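Local coordinates for protein Two-component sensor histidine kinase (Nostoc sp., PDB 6OZB) that probably senses light as a phytochrome-type histidine kinase, binding the bilin phycoerythrobilin in its GAF domain, at residues D34-T39 with D189-A194; L13-V18 with E180-Q185. The protein carries 1 engineered substitution. One frame throughout, in Å; residues are numbered along the deposited sequence.

In the fold
Both contacts use helix 178-201, the long C-terminal helix of the GAF domain. Contact 1 packs residues 189-194 of it against helix 32-47. Contact 2 packs residues 180-185 of it against helix 12-27, near the start of the model. Their centres lie about 14 Å apart, and about 12 and 13 Å from the centre of the chain. The two partner helices follow each other in sequence. Helices 32-47 and 178-201 face the antiparallel sheet, and helix 12-27 packs on them; the three form one bundle. The phycoerythrobilin pocket is built from residues between 53 and 169, across the sheet from this bundle. None of the four segments supplies a residue to it.

Contact 1. Residues D34-T39 with D189-A194; sequences DIITAT and DQLAVA
Leu-191 gives up more surface here than any other residue, and its CD2 methyl does the touching. This methyl lies 4.2 Å from Thr-39 CG2 and 4.5 Å from Ile-36 CG1. It therefore meets two residues that lie about one turn apart on helix 32-47. Chi2 of 172° sends CD1 of Leu-191 on along the chain and leaves CD2 as the side branch turned to helix 32-47.

Ile-35 is next in buried area. Its CG1 branch is extended (chi2 178°), and CD1 at its end meets Ala-194 CB at 4.4 Å. Ala-194 offers a single methyl, pointed at the other helix.

The contact is apolar and fairly loose. The segment axes come within 11.0 Å and run nearly antiparallel, at 158°. Thr-39 turns its methyl to Leu-191 and its hydroxyl back into its own helix. There it makes a short hydrogen bond, 2.5 Å from Thr-39 OG1 to Ile-35 O, which gives this hydroxyl a partner.

The strand 51-57 adjoins one flank, where Ile-54 touches both Ile-36 and Leu-191. Helix 12-27 adjoins the contact too: Ile-22 and Arg-25 touch Thr-39, and Thr-23 touches Gln-190.

Contact 2. Residues L13-V18 with E180-Q185; sequences LNQESV and ELEAMQ
Gln-15 meets Glu-182 and Ala-183 with the end of its side chain. The approach to Ala-183 is much the closer. Along helix 178-201, Glu-180 comes first and points away from helix 12-27. Its OE2 forms a salt bridge with Arg-174.

Glu-182 is the exposed member of the contact. Its CG is anti to the backbone N (chi1 175°) and the chain beyond is extended. This brings OE2 of Glu-182 within 5.1 Å of Gln-15 CD. The carboxylate and amide planes are 69° apart, so the two groups do not lie flat on each other. Glu-16 lies nearby, its OE2 6.8 Å from Glu-182 OE2; the like charges probably repel mildly.

This is helix-on-helix packing in the helical bundle of the GAF fold. Helix 178-201 lies on the antiparallel sheet, and helix 12-27 packs on its outer side. Ala-183, with only a methyl, is consistent with the close approach of the backbones here: its CA is 6.0 Å from Gln-15 CA. The amide of Gln-15 reaches over this methyl, with CD 4.3 Å from Ala-183 CB. Which amide atom is oxygen is doubtful. The Gln-15 side chain also touches Met-186, further along helix 178-201.

Met-184 points away from helix 12-27. Like Leu-181 before it, it touches Val-152 of strand 150-158.

Contact 1. Residues D34-T39 with D189-A194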
ATOM      1  N   ASP C  34     -11.034  -8.139 -36.872  1.00 22.96           N
ATOM      2  CA  ASP C  34     -12.223  -8.901 -36.480  1.00 22.79           C
ATOM      3  C   ASP C  34     -11.971  -9.780 -35.270  1.00 22.64           C
ATOM      4  O   ASP C  34     -12.864  -9.975 -34.448  1.00 25.47           O
ATOM      5  CB  ASP C  34     -12.714  -9.756 -37.637  1.00 25.77           C
ATOM      6  CG  ASP C  34     -13.174  -8.936 -38.806  1.00 37.89           C
ATOM      7  OD1 ASP C  34     -13.612  -7.791 -38.596  1.00 34.28           O
ATOM      8  OD2 ASP C  34     -13.050  -9.421 -39.945  1.00 39.03           O
ATOM      9  N   ILE C  35     -10.764 -10.328 -35.149  1.00 19.98           N
ATOM     10  CA  ILE C  35     -10.430 -11.072 -33.954  1.00 17.88           C
ATOM     11  C   ILE C  35     -10.503 -10.170 -32.729  1.00 26.00           C
ATOM     12  O   ILE C  35     -10.999 -10.564 -31.681  1.00 23.22           O
ATOM     13  CB  ILE C  35      -9.012 -11.691 -34.018  1.00 16.91           C
ATOM     14  CG1 ILE C  35      -8.920 -12.670 -35.191  1.00 20.22           C
ATOM     15  CG2 ILE C  35      -8.702 -12.373 -32.726  1.00 23.72           C
ATOM     16  CD1 ILE C  35      -7.593 -13.288 -35.362  1.00 25.83           C
ATOM     17  N   ILE C  36      -9.972  -8.962 -32.860  1.00 19.35           N
ATOM     18  CA  ILE C  36      -9.916  -8.037 -31.733  1.00 18.56           C
ATOM     19  C   ILE C  36     -11.309  -7.554 -31.337  1.00 19.92           C
ATOM     20  O   ILE C  36     -11.624  -7.496 -30.153  1.00 23.22           O
ATOM     21  CB  ILE C  36      -9.010  -6.844 -32.063  1.00 18.72           C
ATOM     22  CG1 ILE C  36      -7.562  -7.296 -32.044  1.00 17.08           C
ATOM     23  CG2 ILE C  36      -9.142  -5.762 -31.079  1.00 21.36           C
ATOM     24  CD1 ILE C  36      -6.661  -6.335 -32.782  1.00 23.74           C
ATOM     25  N   THR C  37     -12.129  -7.242 -32.324  1.00 16.50           N
ATOM     26  CA  THR C  37     -13.508  -6.775 -32.083  1.00 19.04           C
ATOM     27  C   THR C  37     -14.324  -7.833 -31.365  1.00 31.00           C
ATOM     28  O   THR C  37     -14.933  -7.566 -30.321  1.00 22.32           O
ATOM     29  CB  THR C  37     -14.202  -6.392 -33.404  1.00 23.18           C
ATOM     30  OG1 THR C  37     -13.570  -5.225 -33.967  1.00 24.17           O
ATOM     31  CG2 THR C  37     -15.675  -6.090 -33.179  1.00 26.07           C
ATOM     32  N   ALA C  38     -14.287  -9.057 -31.864  1.00 23.37           N
ATOM     33  CA  ALA C  38     -15.113 -10.117 -31.277  1.00 24.52           C
ATOM     34  C   ALA C  38     -14.657 -10.476 -29.884  1.00 23.90           C
ATOM     35  O   ALA C  38     -15.459 -10.892 -29.047  1.00 26.98           O
ATOM     36  CB  ALA C  38     -15.102 -11.355 -32.167  1.00 30.26           C
ATOM     37  N   THR C  39     -13.387 -10.238 -29.597  1.00 21.39           N
ATOM     38  CA  THR C  39     -12.814 -10.669 -28.349  1.00 23.92           C
ATOM     39  C   THR C  39     -13.214  -9.757 -27.201  1.00 28.10           C
ATOM     40  O   THR C  39     -13.396 -10.213 -26.078  1.00 21.28           O
ATOM     41  CB  THR C  39     -11.256 -10.720 -28.432  1.00 29.20           C
ATOM     42  OG1 THR C  39     -10.847 -11.698 -29.406  1.00 31.96           O
ATOM     43  CG2 THR C  39     -10.647 -11.056 -27.082  1.00 30.21           C
ATOM     44  N   ASP C 189      -1.688 -11.947 -23.535  1.00 15.35           N
ATOM     45  CA  ASP C 189      -0.695 -12.868 -24.115  1.00 14.59           C
ATOM     46  C   ASP C 189      -1.265 -13.570 -25.354  1.00 20.18           C
ATOM     47  O   ASP C 189      -0.573 -13.746 -26.358  1.00 15.69           O
ATOM     48  CB  ASP C 189      -0.260 -13.923 -23.113  1.00 18.11           C
ATOM     49  CG  ASP C 189       0.644 -13.362 -22.005  1.00 29.10           C
ATOM     50  OD1 ASP C 189       1.107 -12.202 -22.122  1.00 26.73           O
ATOM     51  OD2 ASP C 189       0.863 -14.088 -21.008  1.00 27.36           O
ATOM     52  N   GLN C 190      -2.537 -13.960 -25.285  1.00 17.63           N
ATOM     53  CA  GLN C 190      -3.188 -14.629 -26.414  1.00 20.66           C
ATOM     54  C   GLN C 190      -3.431 -13.653 -27.568  1.00 22.32           C
ATOM     55  O   GLN C 190      -3.299 -14.021 -28.729  1.00 18.99           O
ATOM     56  CB  GLN C 190      -4.511 -15.277 -25.973  1.00 18.59           C
ATOM     57  CG  GLN C 190      -5.193 -16.146 -27.074  1.00 14.57           C
ATOM     58  CD  GLN C 190      -4.344 -17.350 -27.483  1.00 14.81           C
ATOM     59  OE1 GLN C 190      -4.272 -18.355 -26.780  1.00 16.51           O
ATOM     60  NE2 GLN C 190      -3.662 -17.229 -28.616  1.00 19.51           N
ATOM     61  N   LEU C 191      -3.780 -12.408 -27.266  1.00 19.61           N
ATOM     62  CA  LEU C 191      -3.928 -11.413 -28.328  1.00 18.38           C
ATOM     63  C   LEU C 191      -2.598 -11.122 -29.005  1.00 19.38           C
ATOM     64  O   LEU C 191      -2.525 -10.943 -30.224  1.00 22.05           O
ATOM     65  CB  LEU C 191      -4.522 -10.106 -27.775  1.00 20.65           C
ATOM     66  CG  LEU C 191      -6.007 -10.076 -27.442  1.00 22.74           C
ATOM     67  CD1 LEU C 191      -6.335  -8.759 -26.737  1.00 22.48           C
ATOM     68  CD2 LEU C 191      -6.830 -10.220 -28.738  1.00 23.44           C
ATOM     69  N   ALA C 192      -1.539 -11.095 -28.212  1.00 17.13           N
ATOM     70  CA  ALA C 192      -0.198 -10.874 -28.718  1.00 15.71           C
ATOM     71  C   ALA C 192       0.150 -11.938 -29.754  1.00 19.67           C
ATOM     72  O   ALA C 192       0.875 -11.654 -30.724  1.00 16.82           O
ATOM     73  CB  ALA C 192       0.784 -10.887 -27.603  1.00 24.24           C
ATOM     74  N   VAL C 193      -0.311 -13.168 -29.519  1.00 17.12           N
ATOM     75  CA  VAL C 193      -0.097 -14.237 -30.499  1.00 16.78           C
ATOM     76  C   VAL C 193      -0.875 -13.957 -31.799  1.00 15.28           C
ATOM     77  O   VAL C 193      -0.328 -14.114 -32.888  1.00 15.99           O
ATOM     78  CB  VAL C 193      -0.509 -15.619 -29.944  1.00 16.65           C
ATOM     79  CG1 VAL C 193      -0.578 -16.671 -31.062  1.00 21.19           C
ATOM     80  CG2 VAL C 193       0.426 -16.038 -28.876  1.00 17.76           C
ATOM     81  N   ALA C 194      -2.128 -13.536 -31.689  1.00 14.87           N
ATOM     82  CA  ALA C 194      -2.912 -13.208 -32.874  1.00 18.41           C
ATOM     83  C   ALA C 194      -2.235 -12.077 -33.648  1.00 18.66           C
ATOM     84  O   ALA C 194      -2.144 -12.102 -34.870  1.00 16.41           O
ATOM     85  CB  ALA C 194      -4.345 -12.816 -32.494  1.00 17.30           C
TER

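Contact 2. Residues L13-V18 with E180-Q185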
ATOM      1  N   LEU C  13     -12.519 -21.374 -15.370  1.00107.24           N
ATOM      2  CA  LEU C  13     -13.121 -22.200 -16.421  1.00100.42           C
ATOM      3  C   LEU C  13     -13.564 -21.253 -17.543  1.00 79.57           C
ATOM      4  O   LEU C  13     -13.514 -21.573 -18.742  1.00 51.07           O
ATOM      5  CB  LEU C  13     -14.312 -23.021 -15.891  1.00101.63           C
ATOM      6  CG  LEU C  13     -14.492 -24.467 -16.395  1.00 93.31           C
ATOM      7  CD1 LEU C  13     -13.262 -25.346 -16.129  1.00 86.67           C
ATOM      8  CD2 LEU C  13     -15.756 -25.108 -15.807  1.00 90.64           C
ATOM      9  N   ASN C  14     -13.965 -20.054 -17.140  1.00 79.17           N
ATOM     10  CA  ASN C  14     -14.292 -19.028 -18.104  1.00 59.63           C
ATOM     11  C   ASN C  14     -13.073 -18.408 -18.774  1.00 33.53           C
ATOM     12  O   ASN C  14     -13.123 -18.204 -19.981  1.00 28.33           O
ATOM     13  CB  ASN C  14     -15.148 -17.953 -17.453  1.00 71.29           C
ATOM     14  CG  ASN C  14     -16.611 -18.316 -17.447  1.00 80.65           C
ATOM     15  OD1 ASN C  14     -17.191 -18.612 -16.403  1.00 81.63           O
ATOM     16  ND2 ASN C  14     -17.221 -18.301 -18.629  1.00 84.65           N
ATOM     17  N   GLN C  15     -11.986 -18.106 -18.053  1.00 27.58           N
ATOM     18  CA  GLN C  15     -10.842 -17.479 -18.752  1.00 27.91           C
ATOM     19  C   GLN C  15     -10.302 -18.449 -19.814  1.00 21.19           C
ATOM     20  O   GLN C  15      -9.894 -18.036 -20.891  1.00 23.64           O
ATOM     21  CB  GLN C  15      -9.683 -17.065 -17.829  1.00 28.14           C
ATOM     22  CG  GLN C  15      -8.861 -18.200 -17.255  1.00 40.11           C
ATOM     23  CD  GLN C  15      -7.788 -17.754 -16.255  1.00 48.68           C
ATOM     24  OE1 GLN C  15      -6.718 -18.351 -16.174  1.00 60.02           O
ATOM     25  NE2 GLN C  15      -8.081 -16.744 -15.482  1.00 37.39           N
ATOM     26  N   GLU C  16     -10.310 -19.739 -19.506  1.00 20.20           N
ATOM     27  CA  GLU C  16      -9.806 -20.754 -20.430  1.00 23.51           C
ATOM     28  C   GLU C  16     -10.651 -20.751 -21.714  1.00 28.65           C
ATOM     29  O   GLU C  16     -10.142 -20.878 -22.828  1.00 22.54           O
ATOM     30  CB  GLU C  16      -9.806 -22.122 -19.764  1.00 35.78           C
ATOM     31  CG  GLU C  16      -8.722 -22.263 -18.698  1.00 53.32           C
ATOM     32  CD  GLU C  16      -7.316 -22.019 -19.239  1.00 73.16           C
ATOM     33  OE1 GLU C  16      -6.983 -22.549 -20.324  1.00 77.58           O
ATOM     34  OE2 GLU C  16      -6.544 -21.289 -18.578  1.00 81.22           O
ATOM     35  N   SER C  17     -11.954 -20.585 -21.552  1.00 23.25           N
ATOM     36  CA  SER C  17     -12.839 -20.597 -22.701  1.00 23.11           C
ATOM     37  C   SER C  17     -12.635 -19.334 -23.556  1.00 18.51           C
ATOM     38  O   SER C  17     -12.705 -19.405 -24.777  1.00 20.21           O
ATOM     39  CB  SER C  17     -14.287 -20.696 -22.234  1.00 34.29           C
ATOM     40  OG  SER C  17     -15.170 -20.467 -23.309  1.00 50.85           O
ATOM     41  N   VAL C  18     -12.359 -18.197 -22.934  1.00 17.35           N
ATOM     42  CA  VAL C  18     -12.034 -16.988 -23.687  1.00 16.15           C
ATOM     43  C   VAL C  18     -10.784 -17.180 -24.546  1.00 26.38           C
ATOM     44  O   VAL C  18     -10.727 -16.747 -25.699  1.00 19.00           O
ATOM     45  CB  VAL C  18     -11.828 -15.778 -22.751  1.00 24.94           C
ATOM     46  CG1 VAL C  18     -11.251 -14.594 -23.510  1.00 20.23           C
ATOM     47  CG2 VAL C  18     -13.147 -15.385 -22.107  1.00 23.67           C
ATOM     48  N   GLU C 180      -7.916 -12.054 -11.199  1.00 20.28           N
ATOM     49  CA  GLU C 180      -8.422 -11.225 -12.279  1.00 23.62           C
ATOM     50  C   GLU C 180      -7.280 -10.639 -13.088  1.00 20.03           C
ATOM     51  O   GLU C 180      -7.375 -10.572 -14.312  1.00 21.19           O
ATOM     52  CB  GLU C 180      -9.322 -10.111 -11.759  1.00 22.80           C
ATOM     53  CG  GLU C 180      -9.776  -9.138 -12.855  1.00 22.87           C
ATOM     54  CD  GLU C 180     -10.896  -8.190 -12.386  1.00 35.73           C
ATOM     55  OE1 GLU C 180     -11.636  -8.543 -11.445  1.00 33.56           O
ATOM     56  OE2 GLU C 180     -11.039  -7.098 -12.977  1.00 35.14           O
ATOM     57  N   LEU C 181      -6.190 -10.238 -12.444  1.00 19.79           N
ATOM     58  CA  LEU C 181      -5.067  -9.737 -13.233  1.00 24.79           C
ATOM     59  C   LEU C 181      -4.466 -10.852 -14.048  1.00 21.13           C
ATOM     60  O   LEU C 181      -4.030 -10.618 -15.161  1.00 20.82           O
ATOM     61  CB  LEU C 181      -3.943  -9.122 -12.400  1.00 20.27           C
ATOM     62  CG  LEU C 181      -4.157  -7.801 -11.709  1.00 24.57           C
ATOM     63  CD1 LEU C 181      -2.797  -7.366 -11.166  1.00 32.38           C
ATOM     64  CD2 LEU C 181      -4.729  -6.774 -12.668  1.00 25.77           C
ATOM     65  N   GLU C 182      -4.414 -12.045 -13.470  1.00 14.99           N
ATOM     66  CA  GLU C 182      -3.817 -13.196 -14.141  1.00 22.02           C
ATOM     67  C   GLU C 182      -4.647 -13.502 -15.388  1.00 23.46           C
ATOM     68  O   GLU C 182      -4.093 -13.792 -16.440  1.00 21.66           O
ATOM     69  CB  GLU C 182      -3.740 -14.399 -13.192  1.00 37.84           C
ATOM     70  CG  GLU C 182      -3.244 -15.684 -13.837  1.00 68.17           C
ATOM     71  CD  GLU C 182      -3.330 -16.878 -12.896  1.00 87.10           C
ATOM     72  OE1 GLU C 182      -3.123 -16.699 -11.676  1.00 96.25           O
ATOM     73  OE2 GLU C 182      -3.618 -17.993 -13.381  1.00 87.89           O
ATOM     74  N   ALA C 183      -5.971 -13.416 -15.274  1.00 18.61           N
ATOM     75  CA  ALA C 183      -6.856 -13.605 -16.421  1.00 20.65           C
ATOM     76  C   ALA C 183      -6.595 -12.589 -17.518  1.00 21.92           C
ATOM     77  O   ALA C 183      -6.496 -12.951 -18.687  1.00 21.21           O
ATOM     78  CB  ALA C 183      -8.306 -13.526 -15.990  1.00 22.60           C
ATOM     79  N   MET C 184      -6.502 -11.318 -17.150  1.00 16.91           N
ATOM     80  CA  MET C 184      -6.201 -10.271 -18.116  1.00 16.43           C
ATOM     81  C   MET C 184      -4.857 -10.526 -18.786  1.00 18.29           C
ATOM     82  O   MET C 184      -4.690 -10.284 -19.986  1.00 15.12           O
ATOM     83  CB  MET C 184      -6.246  -8.898 -17.427  1.00 13.21           C
ATOM     84  CG  MET C 184      -7.655  -8.503 -17.133  1.00 20.22           C
ATOM     85  SD  MET C 184      -7.726  -6.914 -16.351  1.00 25.34           S
ATOM     86  CE  MET C 184      -7.531  -5.822 -17.752  1.00 21.68           C
ATOM     87  N   GLN C 185      -3.910 -11.049 -18.026  1.00 16.12           N
ATOM     88  CA  GLN C 185      -2.552 -11.266 -18.548  1.00 15.54           C
ATOM     89  C   GLN C 185      -2.559 -12.363 -19.605  1.00 18.39           C
ATOM     90  O   GLN C 185      -1.895 -12.257 -20.636  1.00 17.67           O
ATOM     91  CB  GLN C 185      -1.576 -11.619 -17.438  1.00 17.48           C
ATOM     92  CG  GLN C 185      -0.095 -11.715 -17.939  1.00 19.16           C
ATOM     93  CD  GLN C 185       0.410 -10.392 -18.463  1.00 27.33           C
ATOM     94  OE1 GLN C 185       0.354  -9.387 -17.770  1.00 27.06           O
ATOM     95  NE2 GLN C 185       0.864 -10.374 -19.708  1.00 21.78           N
TER